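Local coordinates for tetratricopeptide TPR_2 repeat protein (Thermobaculum terrenum, PDB 5DJS), which joins an N-terminal tetratricopeptide-repeat region to a GT-B-type fold of glycosyltransferase family 41 and binds uridine-5'-diphosphate in a pocket of that fold, at residues A[424-429]-A[490-495]; A[315-320]-A[402-407]; A[432-437]-A[483-488]. The protein carries 1 engineered substitution. All coordinates share one frame; numbering follows the deposited sequence.

Interaction 1. Residues A[424-429]-A[490-495]. With UDP (uridine-5'-diphosphate), chain E.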
loop_
_atom_site.group_PDB
_atom_site.type_symbol
_atom_site.label_atom_id
_atom_site.label_comp_id
_atom_site.label_asym_id
_atom_site.label_seq_id
_atom_site.Cartn_x
_atom_site.Cartn_y
_atom_site.Cartn_z
ATOM N N THR A 424 -7.027 3.387 -6.363
ATOM C CA THR A 424 -7.166 4.316 -7.502
ATOM C C THR A 424 -8.190 3.772 -8.495
ATOM O O THR A 424 -8.982 4.526 -9.058
ATOM C CB THR A 424 -5.843 4.613 -8.260
ATOM O OG1 THR A 424 -5.371 3.429 -8.904
ATOM C CG2 THR A 424 -4.768 5.164 -7.340
ATOM N N SER A 425 -8.178 2.460 -8.700
ATOM C CA SER A 425 -9.167 1.824 -9.583
ATOM C C SER A 425 -10.585 1.981 -9.053
ATOM O O SER A 425 -11.500 2.318 -9.811
ATOM C CB SER A 425 -8.847 0.349 -9.778
ATOM O OG SER A 425 -7.498 0.230 -10.148
ATOM N N LEU A 426 -10.754 1.747 -7.751
ATOM C CA LEU A 426 -12.045 1.923 -7.107
ATOM C C LEU A 426 -12.484 3.391 -7.178
ATOM O O LEU A 426 -13.649 3.678 -7.457
ATOM C CB LEU A 426 -11.996 1.438 -5.661
ATOM C CG LEU A 426 -13.271 1.604 -4.839
ATOM C CD1 LEU A 426 -14.397 0.736 -5.372
ATOM C CD2 LEU A 426 -12.981 1.260 -3.392
ATOM N N GLU A 427 -11.550 4.308 -6.948
ATOM C CA GLU A 427 -11.841 5.734 -7.057
ATOM C C GLU A 427 -12.328 6.127 -8.446
ATOM O O GLU A 427 -13.217 6.967 -8.570
ATOM C CB GLU A 427 -10.613 6.567 -6.682
ATOM C CG GLU A 427 -10.358 6.620 -5.181
ATOM C CD GLU A 427 -9.044 7.274 -4.818
ATOM O OE1 GLU A 427 -8.150 7.411 -5.692
ATOM O OE2 GLU A 427 -8.913 7.652 -3.639
ATOM N N ALA A 428 -11.736 5.530 -9.479
ATOM C CA ALA A 428 -12.141 5.775 -10.864
ATOM C C ALA A 428 -13.591 5.357 -11.073
ATOM O O ALA A 428 -14.416 6.162 -11.517
ATOM C CB ALA A 428 -11.228 5.036 -11.839
ATOM N N LEU A 429 -13.899 4.111 -10.719
ATOM C CA LEU A 429 -15.266 3.597 -10.830
ATOM C C LEU A 429 -16.276 4.481 -10.084
ATOM O O LEU A 429 -17.332 4.787 -10.628
ATOM C CB LEU A 429 -15.371 2.145 -10.337
ATOM C CG LEU A 429 -14.514 1.041 -10.986
ATOM C CD1 LEU A 429 -15.082 -0.330 -10.653
ATOM C CD2 LEU A 429 -14.373 1.187 -12.490
ATOM N N ARG A 490 -22.983 4.158 -12.815
ATOM C CA ARG A 490 -23.949 5.002 -12.092
ATOM C C ARG A 490 -24.875 4.139 -11.235
ATOM O O ARG A 490 -25.179 4.486 -10.089
ATOM C CB ARG A 490 -24.801 5.844 -13.056
ATOM C CG ARG A 490 -25.064 7.293 -12.609
ATOM C CD ARG A 490 -26.536 7.679 -12.475
ATOM N NE ARG A 490 -27.436 6.877 -13.313
ATOM C CZ ARG A 490 -28.740 6.699 -13.092
ATOM N NH1 ARG A 490 -29.363 7.286 -12.071
ATOM N NH2 ARG A 490 -29.438 5.927 -13.919
ATOM N N ARG A 491 -25.318 3.021 -11.804
ATOM C CA ARG A 491 -26.161 2.061 -11.085
ATOM C C ARG A 491 -25.385 1.312 -10.015
ATOM O O ARG A 491 -25.865 1.156 -8.888
ATOM C CB ARG A 491 -26.795 1.058 -12.056
ATOM C CG ARG A 491 -27.801 1.702 -12.989
ATOM C CD ARG A 491 -28.484 0.691 -13.896
ATOM N NE ARG A 491 -29.432 1.372 -14.774
ATOM C CZ ARG A 491 -30.630 1.827 -14.405
ATOM N NH1 ARG A 491 -31.077 1.683 -13.155
ATOM N NH2 ARG A 491 -31.397 2.447 -15.297
ATOM N N TRP A 492 -24.203 0.830 -10.382
ATOM C CA TRP A 492 -23.298 0.185 -9.438
ATOM C C TRP A 492 -22.982 1.117 -8.248
ATOM O O TRP A 492 -23.124 0.697 -7.100
ATOM C CB TRP A 492 -22.025 -0.282 -10.162
ATOM C CG TRP A 492 -20.949 -0.819 -9.269
ATOM C CD1 TRP A 492 -20.790 -2.112 -8.857
ATOM C CD2 TRP A 492 -19.872 -0.075 -8.685
ATOM N NE1 TRP A 492 -19.685 -2.215 -8.045
ATOM C CE2 TRP A 492 -19.105 -0.979 -7.921
ATOM C CE3 TRP A 492 -19.485 1.270 -8.730
ATOM C CZ2 TRP A 492 -17.964 -0.580 -7.209
ATOM C CZ3 TRP A 492 -18.358 1.668 -8.024
ATOM C CH2 TRP A 492 -17.611 0.744 -7.272
ATOM N N LEU A 493 -22.596 2.368 -8.521
ATOM C CA LEU A 493 -22.288 3.365 -7.461
ATOM C C LEU A 493 -23.396 3.437 -6.402
ATOM O O LEU A 493 -23.124 3.373 -5.206
ATOM C CB LEU A 493 -22.082 4.775 -8.058
ATOM C CG LEU A 493 -21.268 5.875 -7.351
ATOM C CD1 LEU A 493 -21.958 7.228 -7.464
ATOM C CD2 LEU A 493 -20.947 5.606 -5.892
ATOM N N ARG A 494 -24.636 3.556 -6.868
ATOM C CA ARG A 494 -25.814 3.710 -6.006
ATOM C C ARG A 494 -26.087 2.452 -5.172
ATOM O O ARG A 494 -26.364 2.540 -3.970
ATOM C CB ARG A 494 -27.055 4.029 -6.858
ATOM C CG ARG A 494 -28.187 4.715 -6.101
ATOM C CD ARG A 494 -29.559 4.075 -6.336
ATOM N NE ARG A 494 -29.770 3.592 -7.710
ATOM C CZ ARG A 494 -30.126 4.336 -8.761
ATOM N NH1 ARG A 494 -30.325 5.651 -8.648
ATOM N NH2 ARG A 494 -30.280 3.755 -9.952
ATOM N N SER A 495 -26.036 1.299 -5.838
ATOM C CA SER A 495 -26.184 -0.027 -5.202
ATOM C C SER A 495 -25.165 -0.246 -4.082
ATOM O O SER A 495 -25.506 -0.679 -2.983
ATOM C CB SER A 495 -26.017 -1.122 -6.259
ATOM O OG SER A 495 -25.778 -2.380 -5.678
HETATM N N1 UDP E . -3.897 10.169 -3.595
HETATM C C2 UDP E . -3.927 11.578 -3.383
HETATM N N3 UDP E . -3.247 12.395 -4.209
HETATM C C4 UDP E . -2.539 11.905 -5.240
HETATM C C5 UDP E . -2.490 10.538 -5.483
HETATM C C6 UDP E . -3.185 9.682 -4.637
HETATM O O2 UDP E . -4.573 12.085 -2.435
HETATM O O4 UDP E . -1.917 12.672 -5.991
HETATM C "C1'" UDP E . -4.646 9.265 -2.695
HETATM C "C2'" UDP E . -5.742 8.571 -3.482
HETATM O "O2'" UDP E . -6.925 8.616 -2.682
HETATM C "C3'" UDP E . -5.196 7.171 -3.741
HETATM C "C4'" UDP E . -4.168 6.932 -2.635
HETATM O "O4'" UDP E . -3.834 8.228 -2.118
HETATM O "O3'" UDP E . -6.210 6.175 -3.729
HETATM C "C5'" UDP E . -2.873 6.237 -3.059
HETATM O "O5'" UDP E . -3.060 5.265 -4.087
HETATM P PA UDP E . -1.771 4.679 -4.873
HETATM O O1A UDP E . -0.892 4.014 -3.841
HETATM O O2A UDP E . -1.226 5.799 -5.730
HETATM O O3A UDP E . -2.307 3.549 -5.903
HETATM P PB UDP E . -3.202 2.271 -5.481
HETATM O O1B UDP E . -4.319 2.800 -4.630
HETATM O O2B UDP E . -3.716 1.764 -6.787
HETATM O O3B UDP E . -2.243 1.338 -4.782
#

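Interaction 2. Residues A[315-320]-A[402-407]. With UDP (uridine-5'-diphosphate), chain E.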
loop_
_atom_site.group_PDB
_atom_site.type_symbol
_atom_site.label_atom_id
_atom_site.label_comp_id
_atom_site.label_asym_id
_atom_site.label_seq_id
_atom_site.Cartn_x
_atom_site.Cartn_y
_atom_site.Cartn_z
ATOM N N PRO A 315 -18.836 10.201 1.992
ATOM C CA PRO A 315 -19.968 11.115 1.829
ATOM C C PRO A 315 -19.640 12.348 0.964
ATOM O O PRO A 315 -20.484 12.774 0.177
ATOM C CB PRO A 315 -20.308 11.512 3.273
ATOM C CG PRO A 315 -19.021 11.368 4.020
ATOM C CD PRO A 315 -18.275 10.244 3.360
ATOM N N ASP A 316 -18.420 12.879 1.078
ATOM C CA ASP A 316 -18.010 14.107 0.370
ATOM C C ASP A 316 -17.550 13.871 -1.091
ATOM O O ASP A 316 -16.586 14.495 -1.553
ATOM C CB ASP A 316 -16.922 14.849 1.188
ATOM C CG ASP A 316 -15.623 14.039 1.351
ATOM O OD1 ASP A 316 -15.673 12.791 1.302
ATOM O OD2 ASP A 316 -14.550 14.655 1.537
ATOM N N LEU A 317 -18.266 13.013 -1.826
ATOM C CA LEU A 317 -17.856 12.607 -3.179
ATOM C C LEU A 317 -18.175 13.726 -4.176
ATOM O O LEU A 317 -19.318 14.184 -4.207
ATOM C CB LEU A 317 -18.575 11.320 -3.605
ATOM C CG LEU A 317 -17.809 10.443 -4.602
ATOM C CD1 LEU A 317 -16.656 9.747 -3.898
ATOM C CD2 LEU A 317 -18.713 9.412 -5.256
ATOM N N PRO A 318 -17.183 14.167 -4.993
ATOM C CA PRO A 318 -17.370 15.340 -5.874
ATOM C C PRO A 318 -18.607 15.353 -6.757
ATOM O O PRO A 318 -19.136 16.434 -7.037
ATOM C CB PRO A 318 -16.126 15.309 -6.757
ATOM C CG PRO A 318 -15.090 14.749 -5.863
ATOM C CD PRO A 318 -15.798 13.666 -5.087
ATOM N N GLY A 319 -19.059 14.184 -7.207
ATOM C CA GLY A 319 -20.244 14.115 -8.055
ATOM C C GLY A 319 -19.891 14.426 -9.503
ATOM O O GLY A 319 -19.074 15.311 -9.807
ATOM N N TRP A 320 -20.546 13.699 -10.399
ATOM C CA TRP A 320 -20.109 13.588 -11.783
ATOM C C TRP A 320 -20.412 14.866 -12.554
ATOM O O TRP A 320 -21.399 15.546 -12.278
ATOM C CB TRP A 320 -20.802 12.401 -12.458
ATOM C CG TRP A 320 -20.528 11.057 -11.833
ATOM C CD1 TRP A 320 -19.910 10.799 -10.632
ATOM C CD2 TRP A 320 -20.899 9.784 -12.367
ATOM N NE1 TRP A 320 -19.862 9.446 -10.407
ATOM C CE2 TRP A 320 -20.462 8.799 -11.454
ATOM C CE3 TRP A 320 -21.559 9.379 -13.533
ATOM C CZ2 TRP A 320 -20.664 7.434 -11.667
ATOM C CZ3 TRP A 320 -21.758 8.019 -13.751
ATOM C CH2 TRP A 320 -21.313 7.063 -12.819
ATOM N N ASP A 402 -10.128 16.732 -4.590
ATOM C CA ASP A 402 -9.584 17.385 -5.783
ATOM C C ASP A 402 -9.147 16.353 -6.828
ATOM O O ASP A 402 -9.350 16.567 -8.023
ATOM C CB ASP A 402 -8.411 18.323 -5.436
ATOM C CG ASP A 402 -8.854 19.589 -4.693
ATOM O OD1 ASP A 402 -10.005 19.647 -4.221
ATOM O OD2 ASP A 402 -8.042 20.532 -4.573
ATOM N N LEU A 403 -8.563 15.239 -6.378
ATOM C CA LEU A 403 -8.132 14.166 -7.287
ATOM C C LEU A 403 -9.316 13.412 -7.868
ATOM O O LEU A 403 -9.354 13.141 -9.071
ATOM C CB LEU A 403 -7.192 13.181 -6.587
ATOM C CG LEU A 403 -6.642 12.022 -7.443
ATOM C CD1 LEU A 403 -5.361 12.405 -8.180
ATOM C CD2 LEU A 403 -6.422 10.785 -6.588
ATOM N N LEU A 404 -10.263 13.052 -7.014
ATOM C CA LEU A 404 -11.536 12.480 -7.471
ATOM C C LEU A 404 -12.200 13.338 -8.574
ATOM O O LEU A 404 -12.655 12.818 -9.599
ATOM C CB LEU A 404 -12.500 12.302 -6.282
ATOM C CG LEU A 404 -12.647 10.975 -5.510
ATOM C CD1 LEU A 404 -11.662 9.894 -5.913
ATOM C CD2 LEU A 404 -12.592 11.222 -4.008
ATOM N N ALA A 405 -12.225 14.652 -8.359
ATOM C CA ALA A 405 -12.829 15.593 -9.306
ATOM C C ALA A 405 -12.158 15.577 -10.685
ATOM O O ALA A 405 -12.852 15.767 -11.679
ATOM C CB ALA A 405 -12.840 17.010 -8.728
ATOM N N THR A 406 -10.840 15.331 -10.757
ATOM C CA THR A 406 -10.123 15.284 -12.058
ATOM C C THR A 406 -10.405 14.019 -12.875
ATOM O O THR A 406 -9.962 13.926 -14.011
ATOM C CB THR A 406 -8.577 15.440 -11.939
ATOM O OG1 THR A 406 -8.022 14.319 -11.242
ATOM C CG2 THR A 406 -8.184 16.746 -11.246
ATOM N N TYR A 407 -11.103 13.039 -12.307
ATOM C CA TYR A 407 -11.628 11.925 -13.115
ATOM C C TYR A 407 -12.711 12.359 -14.112
ATOM O O TYR A 407 -12.913 11.691 -15.132
ATOM C CB TYR A 407 -12.172 10.797 -12.237
ATOM C CG TYR A 407 -11.125 9.810 -11.783
ATOM C CD1 TYR A 407 -10.595 8.875 -12.670
ATOM C CD2 TYR A 407 -10.675 9.793 -10.457
ATOM C CE1 TYR A 407 -9.647 7.954 -12.256
ATOM C CE2 TYR A 407 -9.718 8.876 -10.035
ATOM C CZ TYR A 407 -9.215 7.958 -10.941
ATOM O OH TYR A 407 -8.276 7.056 -10.533
HETATM N N1 UDP E . -3.897 10.169 -3.595
HETATM C C2 UDP E . -3.927 11.578 -3.383
HETATM N N3 UDP E . -3.247 12.395 -4.209
HETATM C C4 UDP E . -2.539 11.905 -5.240
HETATM C C5 UDP E . -2.490 10.538 -5.483
HETATM C C6 UDP E . -3.185 9.682 -4.637
HETATM O O2 UDP E . -4.573 12.085 -2.435
HETATM O O4 UDP E . -1.917 12.672 -5.991
HETATM C "C1'" UDP E . -4.646 9.265 -2.695
HETATM C "C2'" UDP E . -5.742 8.571 -3.482
HETATM O "O2'" UDP E . -6.925 8.616 -2.682
HETATM C "C3'" UDP E . -5.196 7.171 -3.741
HETATM C "C4'" UDP E . -4.168 6.932 -2.635
HETATM O "O4'" UDP E . -3.834 8.228 -2.118
HETATM O "O3'" UDP E . -6.210 6.175 -3.729
HETATM C "C5'" UDP E . -2.873 6.237 -3.059
HETATM O "O5'" UDP E . -3.060 5.265 -4.087
HETATM P PA UDP E . -1.771 4.679 -4.873
HETATM O O1A UDP E . -0.892 4.014 -3.841
HETATM O O2A UDP E . -1.226 5.799 -5.730
HETATM O O3A UDP E . -2.307 3.549 -5.903
HETATM P PB UDP E . -3.202 2.271 -5.481
HETATM O O1B UDP E . -4.319 2.800 -4.630
HETATM O O2B UDP E . -3.716 1.764 -6.787
HETATM O O3B UDP E . -2.243 1.338 -4.782
#

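Interaction 3. Residues A[432-437]-A[483-488]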
loop_
_atom_site.group_PDB
_atom_site.type_symbol
_atom_site.label_atom_id
_atom_site.label_comp_id
_atom_site.label_asym_id
_atom_site.label_seq_id
_atom_site.Cartn_x
_atom_site.Cartn_y
_atom_site.Cartn_z
ATOM N N GLY A 432 -17.483 7.135 -12.286
ATOM C CA GLY A 432 -18.010 6.697 -13.566
ATOM C C GLY A 432 -17.008 6.589 -14.696
ATOM O O GLY A 432 -17.389 6.735 -15.857
ATOM N N VAL A 433 -15.743 6.322 -14.356
ATOM C CA VAL A 433 -14.681 6.118 -15.334
ATOM C C VAL A 433 -14.358 4.621 -15.356
ATOM O O VAL A 433 -14.064 4.049 -14.305
ATOM C CB VAL A 433 -13.418 6.933 -14.971
ATOM C CG1 VAL A 433 -12.307 6.731 -16.003
ATOM C CG2 VAL A 433 -13.752 8.414 -14.870
ATOM N N PRO A 434 -14.403 3.983 -16.545
ATOM C CA PRO A 434 -13.981 2.588 -16.625
ATOM C C PRO A 434 -12.459 2.431 -16.488
ATOM O O PRO A 434 -11.703 3.383 -16.749
ATOM C CB PRO A 434 -14.450 2.137 -18.019
ATOM C CG PRO A 434 -14.802 3.367 -18.773
ATOM C CD PRO A 434 -14.681 4.554 -17.873
ATOM N N VAL A 435 -12.034 1.228 -16.087
ATOM C CA VAL A 435 -10.633 0.909 -15.823
ATOM C C VAL A 435 -10.255 -0.331 -16.619
ATOM O O VAL A 435 -10.917 -1.361 -16.485
ATOM C CB VAL A 435 -10.402 0.625 -14.323
ATOM C CG1 VAL A 435 -8.934 0.331 -14.032
ATOM C CG2 VAL A 435 -10.874 1.796 -13.467
ATOM N N VAL A 436 -9.197 -0.237 -17.428
ATOM C CA VAL A 436 -8.650 -1.393 -18.145
ATOM C C VAL A 436 -7.490 -1.964 -17.316
ATOM O O VAL A 436 -6.688 -1.202 -16.772
ATOM C CB VAL A 436 -8.142 -1.009 -19.547
ATOM C CG1 VAL A 436 -7.776 -2.252 -20.359
ATOM C CG2 VAL A 436 -9.190 -0.180 -20.298
ATOM N N THR A 437 -7.421 -3.296 -17.206
ATOM C CA THR A 437 -6.399 -3.989 -16.407
ATOM C C THR A 437 -5.924 -5.250 -17.095
ATOM O O THR A 437 -6.611 -5.779 -17.969
ATOM C CB THR A 437 -6.927 -4.443 -15.028
ATOM O OG1 THR A 437 -7.836 -5.545 -15.178
ATOM C CG2 THR A 437 -7.664 -3.338 -14.336
ATOM N N ALA A 483 -20.689 5.248 -22.924
ATOM C CA ALA A 483 -21.946 5.693 -22.306
ATOM C C ALA A 483 -22.711 4.536 -21.664
ATOM O O ALA A 483 -23.436 4.751 -20.689
ATOM C CB ALA A 483 -22.823 6.402 -23.321
ATOM N N ARG A 484 -22.564 3.326 -22.208
ATOM C CA ARG A 484 -23.094 2.124 -21.561
ATOM C C ARG A 484 -22.406 1.873 -20.217
ATOM O O ARG A 484 -23.065 1.702 -19.182
ATOM C CB ARG A 484 -22.956 0.909 -22.481
ATOM C CG ARG A 484 -23.492 -0.381 -21.882
ATOM C CD ARG A 484 -23.734 -1.460 -22.936
ATOM N NE ARG A 484 -22.496 -1.830 -23.610
ATOM C CZ ARG A 484 -21.527 -2.588 -23.091
ATOM N NH1 ARG A 484 -21.624 -3.106 -21.864
ATOM N NH2 ARG A 484 -20.434 -2.834 -23.811
ATOM N N LEU A 485 -21.077 1.878 -20.247
ATOM C CA LEU A 485 -20.266 1.679 -19.048
ATOM C C LEU A 485 -20.438 2.807 -18.025
ATOM O O LEU A 485 -20.504 2.532 -16.832
ATOM C CB LEU A 485 -18.791 1.483 -19.421
ATOM C CG LEU A 485 -18.290 0.074 -19.806
ATOM C CD1 LEU A 485 -19.344 -0.840 -20.426
ATOM C CD2 LEU A 485 -17.093 0.183 -20.742
ATOM N N ARG A 486 -20.540 4.060 -18.467
ATOM C CA ARG A 486 -20.814 5.171 -17.526
ATOM C C ARG A 486 -22.136 4.992 -16.746
ATOM O O ARG A 486 -22.238 5.386 -15.585
ATOM C CB ARG A 486 -20.807 6.527 -18.238
ATOM C CG ARG A 486 -20.598 7.713 -17.302
ATOM C CD ARG A 486 -20.135 8.943 -18.066
ATOM N NE ARG A 486 -19.914 10.112 -17.210
ATOM C CZ ARG A 486 -20.872 10.899 -16.703
ATOM N NH1 ARG A 486 -20.528 11.942 -15.952
ATOM N NH2 ARG A 486 -22.169 10.661 -16.918
ATOM N N GLU A 487 -23.133 4.384 -17.392
ATOM C CA GLU A 487 -24.423 4.085 -16.750
ATOM C C GLU A 487 -24.365 2.849 -15.854
ATOM O O GLU A 487 -24.981 2.819 -14.773
ATOM C CB GLU A 487 -25.533 3.898 -17.794
ATOM C CG GLU A 487 -26.502 5.059 -17.862
ATOM C CD GLU A 487 -27.421 5.136 -16.650
ATOM O OE1 GLU A 487 -28.118 4.135 -16.333
ATOM O OE2 GLU A 487 -27.445 6.215 -16.012
ATOM N N HIS A 488 -23.645 1.824 -16.312
ATOM C CA HIS A 488 -23.380 0.642 -15.483
ATOM C C HIS A 488 -22.776 1.068 -14.141
ATOM O O HIS A 488 -23.207 0.601 -13.089
ATOM C CB HIS A 488 -22.435 -0.322 -16.202
ATOM C CG HIS A 488 -22.520 -1.732 -15.710
ATOM N ND1 HIS A 488 -22.191 -2.097 -14.421
ATOM C CD2 HIS A 488 -22.889 -2.871 -16.345
ATOM C CE1 HIS A 488 -22.362 -3.400 -14.282
ATOM N NE2 HIS A 488 -22.781 -3.893 -15.434
#

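Interaction 1. Residues A[424-429]-A[490-495]
W492 drives the benzene half of its indole from helix 479-521 against L426 and L429, two leucines one helical turn apart on helix 423-430. With CG anti to the backbone N (chi1 173°), the ring is directed from its own helix toward the other. L426 CD1 meets the rim of the ring in its plane, 3.7 Å from W492 CH2, and the two side chains cross at about a right angle. L429 comes from another side: its CB lies 3.8 Å from W492 CZ3, and its CD1 sits over one face of the indole. A tryptophan suits this place because its wide apolar ring offers both an edge and a face to the leucines.

The other side of helix 423-430 serves the nucleotide. T424, in the first turn, gives its backbone N-H to UDP O1B at 3.3 Å, with a bent angle of 139°; the helix N-terminus would also favour the negative diphosphate. E427 turns its carboxylate to the ribose, OE2 facing UDP O2' at a modelled distance too short to trust in detail, while its bonding to O3' is weak and unsettled. R400 forms a salt bridge with the same OE2.

Helix 423-430 thus lies between UDP and helix 479-521, with L451 of helix 447-454 packed on both leucines and V435 of strand 435-438 against L429.

Interaction 2. Residues A[315-320]-A[402-407]
This is a small apolar contact in the C-terminal Rossmann-like half of a GT-B fold. It sets a segment of the connection between the two parallel sheets, which runs from strand 300-304 to strand 332-335, against residues 402-407 of the helix 400-405 region.

P318 carries most of it. Its ring points at the helix and crosses the side chain of L404 at about a right angle, P318 CG lying 3.6 Å from L404 CB and P318 CD 3.8 Å from the same atom. On the side of the ring next to CA, P318 CB comes within 4.2 Å of A405 CB. A proline fits well here, since a compact hydrocarbon ring needs no polar partner and stiffens an irregular segment, and the small A405 lets it come close to the helix backbone. L317 adds a looser touch, its CD1 standing 4.3 Å from L404 CD2, and L404 also packs on E427 of the pocket. Beyond them G319 takes a positive phi (82°), readily adopted by glycine, and W320 hydrogen-bonds through NE1 to W430 O and packs on helix 479-521.

The helix uses another face for the ligand. L403, whose CB points away from 315-320, has CG anti to the backbone N and sends its methyls to the nucleotide: CD2 is 3.9 Å from UDP C2', and CD1 lies near the uracil. T406 turns back on the preceding turn, its OG1 donating a 2.8 Å hydrogen bond to L403 O from 16° off the carbonyl plane.

Interaction 3. Residues A[432-437]-A[483-488]
R486 lays the hydrocarbon stem of its side chain along the carbonyl of G432. Its CB is 4.2 Å from G432 O, CG draws in to 3.7 Å from that oxygen, and CD moves off again to 4.2 Å from it. With CG anti to the backbone N (chi1 -160°) and the chain extended from CG to NE, the oxygen is passed by the methylenes, and the guanidinium beyond stands oblique to it. The contact is therefore van der Waals packing on a carbonyl, and a long arginine suits it: carbon lies against the buried backbone while the charged end is carried onward.

G432 explains why the two backbones can come so near: G432 CA and R486 CA are 5.1 Å apart. With no side chain of its own, it leaves R486 CG room to approach, and its positive phi (63°) suits its role as the C-prime residue of the Schellman motif that ends helix 423-430, where V433 N bonds to A428 O and G432 N to L429 O.

Further along, P434 and L485 both point across the contact, and P434 CB stands 4.3 Å from L485 CD2, a loose apolar meeting.

Helix 479-521 here lies beside the lead-in to strand 435-438, an inner strand of the second parallel sheet: P434 and V436 pair by backbone bonds with A413 of strand 412-414, L460 packs on P434, L485 also rests on L475 of helix 465-477, and W320 of the inter-sheet connection touches R486.

In the fold
Interactions 1 and 3 are buried and use successive parts of helix 479-521, which packs first beside the turn that leads into strand 435-438 and then against helix 423-430; interaction 2 is only partly buried. All three are van der Waals contacts; 1 and 2 are apolar, whereas 3 sets an arginine stem on a backbone carbonyl beside one loose apolar pair. Interaction 1 adds polar grip on UDP, interaction 2 touches the ligand through carbon alone, and interaction 3 stays away from it. Two aromatic residues of interaction 2 tie the set together: Y407 OH probably hydrogen-bonds to T424 O of interaction 1, and W320 packs against R490 of interaction 1 and G432 and R486 of interaction 3.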